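Local coordinates for coat protein (Tobacco streak virus, PDB 4Y6X) that probably self-assembles into the icosahedral capsid of the virus, binds the 3' end of the viral RNA for translation initiation, and helps package it, at residues N24-T29 with I147-P152; I69-V74 with K138-A143; G77-V82 with I126-D131. All blocks are in the same frame, centred on the assembly; numbering follows the deposited sequence.

Contact 1: N24-T29 with I147-P152; sequences NQVWVT and IAISKP
Val26 is the bump to follow here: it fills a hollow lined by Ile149, Lys151 and Pro152. Its CG2 branch, in the crowded position between backbone N and carbonyl carbon, meets the proline ring tip to tip, 3.6 Å from Pro152 CD, and leans obliquely on Ile149 CG1. The CG1 branch faces Lys151, which crosses it at about a right angle; Val26 CG1 and Lys151 CE are tight at 3.5 Å. The lysine bends at chi3 (-85°), and its NZ bonds to Asn23 O. Farther along this face, Ile149 CD1 crosses Val28 CG1 at 3.8 Å, while Val28 CG2 rests on Ile147 CB. On the other face the small Ala148 fits under Trp27, its CB 4.1 Å from the centroid of the six-membered ring in a CH-pi contact. The indole NE1 is taken by Leu19 O, and Pro157 of the second subunit also packs on Trp27. These antiparallel strands are the first and last of the jelly roll. Val26 with Ile149 and Val28 with Ile147 each exchange two nearly axial backbone bonds; Lys151 N adds one to Asn24 O. Polar bonding across the pair is thus entirely main-chain, fixing the register, while the side chains contribute apolar contact.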
loop_
_atom_site.group_PDB
_atom_site.type_symbol
_atom_site.label_atom_id
_atom_site.label_comp_id
_atom_site.label_asym_id
_atom_site.label_seq_id
_atom_site.Cartn_x
_atom_site.Cartn_y
_atom_site.Cartn_z
ATOM N N ASN A 24 14.901 -16.115 -9.296
ATOM C CA ASN A 24 15.342 -14.796 -8.896
ATOM C C ASN A 24 14.296 -13.624 -9.019
ATOM O O ASN A 24 14.647 -12.445 -8.913
ATOM C CB ASN A 24 16.571 -14.452 -9.688
ATOM C CG ASN A 24 16.284 -14.291 -11.140
ATOM O OD1 ASN A 24 15.311 -14.809 -11.667
ATOM N ND2 ASN A 24 17.140 -13.564 -11.808
ATOM N N GLN A 25 13.025 -13.968 -9.151
ATOM C CA GLN A 25 11.932 -12.964 -9.218
ATOM C C GLN A 25 10.836 -13.297 -8.200
ATOM O O GLN A 25 10.678 -14.434 -7.886
ATOM C CB GLN A 25 11.323 -13.043 -10.601
ATOM C CG GLN A 25 12.239 -12.537 -11.679
ATOM C CD GLN A 25 11.602 -12.625 -13.057
ATOM O OE1 GLN A 25 10.407 -12.614 -13.191
ATOM N NE2 GLN A 25 12.425 -12.697 -14.077
ATOM N N VAL A 26 10.071 -12.298 -7.761
ATOM C CA VAL A 26 8.868 -12.489 -6.978
ATOM C C VAL A 26 7.730 -11.617 -7.531
ATOM O O VAL A 26 7.956 -10.642 -8.251
ATOM C CB VAL A 26 9.042 -12.125 -5.487
ATOM C CG1 VAL A 26 9.982 -13.110 -4.826
ATOM C CG2 VAL A 26 9.540 -10.691 -5.314
ATOM N N TRP A 27 6.524 -11.987 -7.140
ATOM C CA TRP A 27 5.314 -11.225 -7.369
ATOM C C TRP A 27 5.112 -10.278 -6.238
ATOM O O TRP A 27 5.271 -10.667 -5.082
ATOM C CB TRP A 27 4.093 -12.131 -7.455
ATOM C CG TRP A 27 3.997 -12.948 -8.724
ATOM C CD1 TRP A 27 4.141 -14.297 -8.850
ATOM C CD2 TRP A 27 3.752 -12.444 -10.030
ATOM N NE1 TRP A 27 3.948 -14.662 -10.166
ATOM C CE2 TRP A 27 3.750 -13.541 -10.913
ATOM C CE3 TRP A 27 3.459 -11.168 -10.535
ATOM C CZ2 TRP A 27 3.514 -13.404 -12.244
ATOM C CZ3 TRP A 27 3.268 -11.026 -11.858
ATOM C CH2 TRP A 27 3.259 -12.129 -12.710
ATOM N N VAL A 28 4.770 -9.044 -6.567
ATOM C CA VAL A 28 4.224 -8.128 -5.614
ATOM C C VAL A 28 2.945 -7.568 -6.187
ATOM O O VAL A 28 2.697 -7.651 -7.422
ATOM C CB VAL A 28 5.214 -6.979 -5.287
ATOM C CG1 VAL A 28 6.491 -7.543 -4.614
ATOM C CG2 VAL A 28 5.555 -6.167 -6.507
ATOM N N THR A 29 2.081 -7.020 -5.327
ATOM C CA THR A 29 0.779 -6.569 -5.771
ATOM C C THR A 29 0.375 -5.386 -4.966
ATOM O O THR A 29 0.849 -5.229 -3.839
ATOM C CB THR A 29 -0.325 -7.658 -5.618
ATOM O OG1 THR A 29 -1.581 -7.203 -6.169
ATOM C CG2 THR A 29 -0.604 -8.026 -4.124
ATOM N N ILE A 147 2.954 -7.363 -10.254
ATOM C CA ILE A 147 4.191 -7.036 -10.870
ATOM C C ILE A 147 5.230 -8.065 -10.466
ATOM O O ILE A 147 5.378 -8.363 -9.278
ATOM C CB ILE A 147 4.624 -5.653 -10.439
ATOM C CG1 ILE A 147 3.479 -4.706 -10.637
ATOM C CG2 ILE A 147 5.792 -5.169 -11.252
ATOM C CD1 ILE A 147 3.697 -3.366 -9.993
ATOM N N ALA A 148 5.931 -8.607 -11.442
ATOM C CA ALA A 148 7.045 -9.488 -11.176
ATOM C C ALA A 148 8.309 -8.621 -11.181
ATOM O O ALA A 148 8.565 -7.923 -12.148
ATOM C CB ALA A 148 7.151 -10.548 -12.214
ATOM N N ILE A 149 9.047 -8.678 -10.059
ATOM C CA ILE A 149 10.230 -7.910 -9.845
ATOM C C ILE A 149 11.396 -8.800 -9.435
ATOM O O ILE A 149 11.211 -9.947 -9.012
ATOM C CB ILE A 149 10.026 -6.857 -8.790
ATOM C CG1 ILE A 149 9.671 -7.492 -7.478
ATOM C CG2 ILE A 149 8.953 -5.871 -9.241
ATOM C CD1 ILE A 149 9.749 -6.536 -6.305
ATOM N N SER A 150 12.581 -8.254 -9.512
ATOM C CA SER A 150 13.770 -8.905 -8.929
ATOM C C SER A 150 13.553 -9.124 -7.449
ATOM O O SER A 150 13.011 -8.250 -6.747
ATOM C CB SER A 150 15.070 -8.072 -9.178
ATOM O OG SER A 150 14.885 -6.676 -9.012
ATOM N N LYS A 151 13.914 -10.316 -7.006
ATOM C CA LYS A 151 13.656 -10.759 -5.640
ATOM C C LYS A 151 14.459 -9.917 -4.646
ATOM O O LYS A 151 15.658 -9.767 -4.793
ATOM C CB LYS A 151 14.046 -12.201 -5.487
ATOM C CG LYS A 151 13.868 -12.779 -4.112
ATOM C CD LYS A 151 14.142 -14.304 -4.223
ATOM C CE LYS A 151 12.895 -15.039 -4.661
ATOM N NZ LYS A 151 13.034 -16.514 -4.542
ATOM N N PRO A 152 13.773 -9.292 -3.676
ATOM C CA PRO A 152 14.455 -8.448 -2.717
ATOM C C PRO A 152 15.089 -9.273 -1.600
ATOM O O PRO A 152 14.722 -10.402 -1.387
ATOM C CB PRO A 152 13.301 -7.556 -2.178
ATOM C CG PRO A 152 12.088 -8.409 -2.256
ATOM C CD PRO A 152 12.298 -9.305 -3.464
#

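Contact 2: I69-V74 with K138-A143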
loop_
_atom_site.group_PDB
_atom_site.type_symbol
_atom_site.label_atom_id
_atom_site.label_comp_id
_atom_site.label_asym_id
_atom_site.label_seq_id
_atom_site.Cartn_x
_atom_site.Cartn_y
_atom_site.Cartn_z
ATOM N N ILE A 69 -2.497 -7.032 -15.541
ATOM C CA ILE A 69 -3.674 -6.322 -15.191
ATOM C C ILE A 69 -4.921 -7.083 -15.588
ATOM O O ILE A 69 -4.934 -7.865 -16.572
ATOM C CB ILE A 69 -3.674 -4.915 -15.699
ATOM C CG1 ILE A 69 -3.774 -4.877 -17.173
ATOM C CG2 ILE A 69 -2.412 -4.109 -15.335
ATOM C CD1 ILE A 69 -4.743 -3.802 -17.526
ATOM N N GLY A 70 -5.970 -6.884 -14.815
ATOM C CA GLY A 70 -7.264 -7.488 -15.128
ATOM C C GLY A 70 -8.321 -6.482 -14.850
ATOM O O GLY A 70 -8.179 -5.689 -13.926
ATOM N N PHE A 71 -9.374 -6.496 -15.626
ATOM C CA PHE A 71 -10.440 -5.550 -15.445
ATOM C C PHE A 71 -11.718 -6.017 -16.052
ATOM O O PHE A 71 -11.733 -6.926 -16.903
ATOM C CB PHE A 71 -10.063 -4.183 -15.984
ATOM C CG PHE A 71 -9.884 -4.157 -17.469
ATOM C CD1 PHE A 71 -8.644 -4.440 -18.027
ATOM C CD2 PHE A 71 -10.936 -3.816 -18.300
ATOM C CE1 PHE A 71 -8.447 -4.430 -19.406
ATOM C CE2 PHE A 71 -10.762 -3.810 -19.693
ATOM C CZ PHE A 71 -9.513 -4.129 -20.229
ATOM N N VAL A 72 -12.796 -5.401 -15.600
ATOM C CA VAL A 72 -14.105 -5.489 -16.235
ATOM C C VAL A 72 -14.560 -4.079 -16.565
ATOM O O VAL A 72 -14.418 -3.172 -15.738
ATOM C CB VAL A 72 -15.148 -6.139 -15.290
ATOM C CG1 VAL A 72 -16.512 -6.182 -15.943
ATOM C CG2 VAL A 72 -14.790 -7.582 -15.059
ATOM N N ALA A 73 -15.100 -3.853 -17.761
ATOM C CA ALA A 73 -15.592 -2.506 -18.136
ATOM C C ALA A 73 -17.122 -2.509 -18.385
ATOM O O ALA A 73 -17.719 -3.526 -18.725
ATOM C CB ALA A 73 -14.896 -2.057 -19.397
ATOM N N VAL A 74 -17.747 -1.355 -18.289
ATOM C CA VAL A 74 -19.179 -1.237 -18.591
ATOM C C VAL A 74 -19.493 -0.995 -20.097
ATOM O O VAL A 74 -20.640 -0.832 -20.456
ATOM C CB VAL A 74 -19.852 -0.108 -17.775
ATOM C CG1 VAL A 74 -19.705 -0.377 -16.296
ATOM C CG2 VAL A 74 -19.264 1.256 -18.120
ATOM N N LYS A 138 -16.953 3.918 -12.030
ATOM C CA LYS A 138 -16.610 2.502 -12.158
ATOM C C LYS A 138 -16.711 2.001 -13.571
ATOM O O LYS A 138 -16.983 0.853 -13.793
ATOM C CB LYS A 138 -17.479 1.653 -11.214
ATOM C CG LYS A 138 -17.436 2.218 -9.785
ATOM C CD LYS A 138 -18.186 1.343 -8.797
ATOM C CE LYS A 138 -18.030 1.911 -7.410
ATOM N NZ LYS A 138 -18.557 0.944 -6.420
ATOM N N ARG A 139 -16.481 2.865 -14.534
ATOM C CA ARG A 139 -16.625 2.480 -15.914
ATOM C C ARG A 139 -15.605 1.390 -16.281
ATOM O O ARG A 139 -15.897 0.585 -17.170
ATOM C CB ARG A 139 -16.487 3.669 -16.873
ATOM C CG ARG A 139 -15.219 4.470 -16.642
ATOM C CD ARG A 139 -15.267 5.797 -17.367
ATOM N NE ARG A 139 -14.087 6.580 -17.063
ATOM C CZ ARG A 139 -13.902 7.257 -15.928
ATOM N NH1 ARG A 139 -14.824 7.236 -14.971
ATOM N NH2 ARG A 139 -12.808 7.945 -15.760
ATOM N N VAL A 140 -14.465 1.386 -15.620
ATOM C CA VAL A 140 -13.513 0.271 -15.622
ATOM C C VAL A 140 -13.202 -0.107 -14.150
ATOM O O VAL A 140 -12.967 0.764 -13.317
ATOM C CB VAL A 140 -12.209 0.686 -16.272
ATOM C CG1 VAL A 140 -11.169 -0.407 -16.151
ATOM C CG2 VAL A 140 -12.429 1.044 -17.721
ATOM N N GLN A 141 -13.338 -1.354 -13.805
ATOM C CA GLN A 141 -13.021 -1.829 -12.464
ATOM C C GLN A 141 -11.820 -2.750 -12.577
ATOM O O GLN A 141 -11.897 -3.779 -13.257
ATOM C CB GLN A 141 -14.213 -2.563 -11.832
ATOM C CG GLN A 141 -15.471 -1.713 -11.826
ATOM C CD GLN A 141 -16.681 -2.553 -11.521
ATOM O OE1 GLN A 141 -16.673 -3.339 -10.581
ATOM N NE2 GLN A 141 -17.676 -2.431 -12.319
ATOM N N LEU A 142 -10.738 -2.354 -11.933
ATOM C CA LEU A 142 -9.469 -3.046 -11.998
ATOM C C LEU A 142 -9.288 -3.978 -10.835
ATOM O O LEU A 142 -9.592 -3.651 -9.722
ATOM C CB LEU A 142 -8.319 -2.069 -11.949
ATOM C CG LEU A 142 -8.133 -1.406 -13.292
ATOM C CD1 LEU A 142 -7.640 -0.010 -13.075
ATOM C CD2 LEU A 142 -7.168 -2.233 -14.129
ATOM N N ALA A 143 -8.814 -5.169 -11.114
ATOM C CA ALA A 143 -8.297 -6.059 -10.065
ATOM C C ALA A 143 -7.037 -5.478 -9.501
ATOM O O ALA A 143 -6.501 -4.473 -10.044
ATOM C CB ALA A 143 -8.011 -7.395 -10.662
HETATM O O HOH W 1 -5.140 -5.373 -12.422
#
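Val72 O accepts the straightest hydrogen bond of the contact and is gripped twice: by Gln141 N (2.9 Å, 176° at the hydrogen), arriving nearly along the C=O axis, and by a longer CA-H...O contact from Val140 CA. Val72 N returns a bond to Gln141 O, in the plane of that carbonyl. Toward one end Val74 N reaches Arg139 O at 2.9 Å; toward the other, Ala143 N bonds to Gly70 O from 35° out of the carbonyl plane. There the direct pairing gives way to a water, which sits 2.9 Å from Gly70 N and bridges it to Ala143 O. The two segments run antiparallel as the middle neighbours of the BIDG sheet in the jelly-roll sandwich, so one face looks into the barrel. On that inner face Val140 CG1, anti to its backbone N (chi1 174°), slants against Phe71 at 3.9 Å from CB. Leu142 CD2 comes to the same Phe71 CB at 4.0 Å. The phenyl group itself swings away from this neighbour, CG lying between backbone N and carbonyl carbon, and meets the rings of Trp128, Phe79 and Phe101 edge to face. Val72 and Gln141 lie on the opposite face, where Gln141 is exposed to solvent. Just past the end of strand 69-73, Val74 CG2 packs 3.9 Å from Arg139 CB, and the arginine chain extends onward to a salt bridge with Asp44, its NH1 also bonded to the carbonyls of Ser36 and Asp136.

Contact 3: G77-V82 with I126-D131; sequences GTFGMV and IVWCLD
The Trp128 indole takes Phe79 on one face: Phe79 CB lies over the five-membered ring, 4.0 Å from its centroid, as a CH-pi contact. The phenyl ring that follows is nearly parallel to the indole, 15° between planes, but is slid so far that the two barely overlap, with centroids 5.5 Å apart. Ile126 CG2 stands above the indole plane near its rim and also borders the Phe79 ring at its edge, 4.4 Å from CD2. Trp35 meets Trp128 edge to face. Beyond the aromatics, Met81 bends at chi3 (-101°) to bring CE against Ile126 CG1. Val127, Thr78 and Cys129 take the opposite face; there Thr78 OG1 sits beside Cys129 CB, and Val82 CG2 reaches Val127 CG2 at 3.7 Å from the strand end. Four backbone bonds hold the antiparallel strands, two between Thr78 and Cys129 and two between Gly80 and Val127; the straightest is Cys129 N to Thr78 O, at 2.8 Å. Gly77, with no side chain, brings its CA to 3.1 Å from Cys129 O. The face bearing Phe79, Ile126 and Trp128 packs on strand 63-73, as expected of strands E and H, the central pair of the CHEF sheet in a viral jelly-roll barrel.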
loop_
_atom_site.group_PDB
_atom_site.type_symbol
_atom_site.label_atom_id
_atom_site.label_comp_id
_atom_site.label_asym_id
_atom_site.label_seq_id
_atom_site.Cartn_x
_atom_site.Cartn_y
_atom_site.Cartn_z
ATOM N N GLY A 77 -14.493 -1.524 -25.802
ATOM C CA GLY A 77 -13.494 -0.507 -26.036
ATOM C C GLY A 77 -12.169 -1.118 -26.367
ATOM O O GLY A 77 -12.091 -2.294 -26.703
ATOM N N THR A 78 -11.116 -0.318 -26.251
ATOM C CA THR A 78 -9.796 -0.808 -26.462
ATOM C C THR A 78 -8.845 -0.282 -25.374
ATOM O O THR A 78 -9.129 0.690 -24.693
ATOM C CB THR A 78 -9.276 -0.402 -27.859
ATOM O OG1 THR A 78 -9.278 1.006 -27.945
ATOM C CG2 THR A 78 -10.174 -0.950 -29.030
ATOM N N PHE A 79 -7.724 -0.958 -25.217
ATOM C CA PHE A 79 -6.736 -0.531 -24.294
ATOM C C PHE A 79 -5.345 -0.944 -24.671
ATOM O O PHE A 79 -5.126 -1.897 -25.410
ATOM C CB PHE A 79 -7.079 -1.043 -22.899
ATOM C CG PHE A 79 -6.696 -2.466 -22.667
ATOM C CD1 PHE A 79 -7.357 -3.529 -23.330
ATOM C CD2 PHE A 79 -5.700 -2.753 -21.763
ATOM C CE1 PHE A 79 -7.018 -4.867 -23.077
ATOM C CE2 PHE A 79 -5.342 -4.066 -21.523
ATOM C CZ PHE A 79 -5.978 -5.131 -22.184
ATOM N N GLY A 80 -4.384 -0.286 -24.062
ATOM C CA GLY A 80 -2.991 -0.741 -24.175
ATOM C C GLY A 80 -2.019 0.175 -23.488
ATOM O O GLY A 80 -2.408 1.135 -22.854
ATOM N N MET A 81 -0.754 -0.199 -23.545
ATOM C CA MET A 81 0.324 0.538 -22.892
ATOM C C MET A 81 0.910 1.568 -23.827
ATOM O O MET A 81 1.132 1.268 -24.977
ATOM C CB MET A 81 1.404 -0.434 -22.427
ATOM C CG MET A 81 2.529 0.199 -21.585
ATOM S SD MET A 81 3.609 -1.106 -20.852
ATOM C CE MET A 81 2.913 -1.084 -19.189
ATOM N N VAL A 82 1.146 2.773 -23.336
ATOM C CA VAL A 82 1.806 3.832 -24.102
ATOM C C VAL A 82 3.063 4.321 -23.396
ATOM O O VAL A 82 3.165 4.169 -22.171
ATOM C CB VAL A 82 0.903 5.035 -24.334
ATOM C CG1 VAL A 82 -0.370 4.567 -24.982
ATOM C CG2 VAL A 82 0.588 5.759 -23.041
ATOM N N ILE A 126 -0.963 2.844 -18.819
ATOM C CA ILE A 126 -1.979 2.048 -19.474
ATOM C C ILE A 126 -3.147 2.961 -19.748
ATOM O O ILE A 126 -3.527 3.744 -18.894
ATOM C CB ILE A 126 -2.336 0.834 -18.636
ATOM C CG1 ILE A 126 -1.130 -0.103 -18.614
ATOM C CG2 ILE A 126 -3.486 0.072 -19.290
ATOM C CD1 ILE A 126 -1.026 -0.790 -17.317
ATOM N N VAL A 127 -3.683 2.873 -20.951
ATOM C CA VAL A 127 -4.727 3.750 -21.401
ATOM C C VAL A 127 -5.915 2.944 -21.898
ATOM O O VAL A 127 -5.743 2.008 -22.651
ATOM C CB VAL A 127 -4.212 4.645 -22.562
ATOM C CG1 VAL A 127 -5.316 5.553 -23.104
ATOM C CG2 VAL A 127 -3.033 5.481 -22.131
ATOM N N TRP A 128 -7.120 3.329 -21.479
ATOM C CA TRP A 128 -8.361 2.740 -21.941
ATOM C C TRP A 128 -9.170 3.748 -22.777
ATOM O O TRP A 128 -9.255 4.908 -22.391
ATOM C CB TRP A 128 -9.277 2.370 -20.786
ATOM C CG TRP A 128 -8.872 1.213 -20.016
ATOM C CD1 TRP A 128 -9.391 -0.018 -20.112
ATOM C CD2 TRP A 128 -7.848 1.160 -19.011
ATOM N NE1 TRP A 128 -8.745 -0.878 -19.236
ATOM C CE2 TRP A 128 -7.801 -0.164 -18.544
ATOM C CE3 TRP A 128 -6.976 2.108 -18.451
ATOM C CZ2 TRP A 128 -6.919 -0.575 -17.541
ATOM C CZ3 TRP A 128 -6.109 1.705 -17.444
ATOM C CH2 TRP A 128 -6.102 0.381 -16.986
ATOM N N CYS A 129 -9.751 3.278 -23.875
ATOM C CA CYS A 129 -10.715 4.068 -24.694
ATOM C C CYS A 129 -12.048 3.328 -24.765
ATOM O O CYS A 129 -12.157 2.270 -25.396
ATOM C CB CYS A 129 -10.201 4.224 -26.132
ATOM S SG CYS A 129 -8.486 4.775 -26.197
ATOM N N LEU A 130 -13.067 3.884 -24.137
ATOM C CA LEU A 130 -14.367 3.270 -24.133
ATOM C C LEU A 130 -15.220 3.798 -25.272
ATOM O O LEU A 130 -15.235 4.985 -25.526
ATOM C CB LEU A 130 -15.049 3.543 -22.795
ATOM C CG LEU A 130 -14.697 2.546 -21.682
ATOM C CD1 LEU A 130 -13.227 2.646 -21.316
ATOM C CD2 LEU A 130 -15.502 2.867 -20.466
ATOM N N ASP A 131 -16.000 2.907 -25.868
ATOM C CA ASP A 131 -16.977 3.241 -26.911
ATOM C C ASP A 131 -18.127 4.062 -26.353
ATOM O O ASP A 131 -18.529 5.022 -26.959
ATOM C CB ASP A 131 -17.551 1.970 -27.558
ATOM C CG ASP A 131 -16.520 1.221 -28.440
ATOM O OD1 ASP A 131 -15.344 1.679 -28.563
ATOM O OD2 ASP A 131 -16.875 0.129 -28.973
#

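Overall arrangement
The three contacts map both sheets of one jelly roll. Contacts 1 and 2 share strand 140-150, which lies between 25-30 and 63-73: contact 1 sets its C-terminal end against 25-30, contact 2 its N-terminal end against 63-73. Their centres are 24 Å apart, on opposite sides of the chain's centre. Contact 3 belongs to the facing sheet, its centre about 11 Å from that of contact 2, and the two touch through the core, with Leu142 against Trp128 and Arg139 against Leu130. Along the chain they nest, contact 3 inside the loop closed by contact 2, and that inside contact 1, so the first strand pairs with the last. Contacts 1 and 2 also touch the second subunit of the domain-swapped dimer.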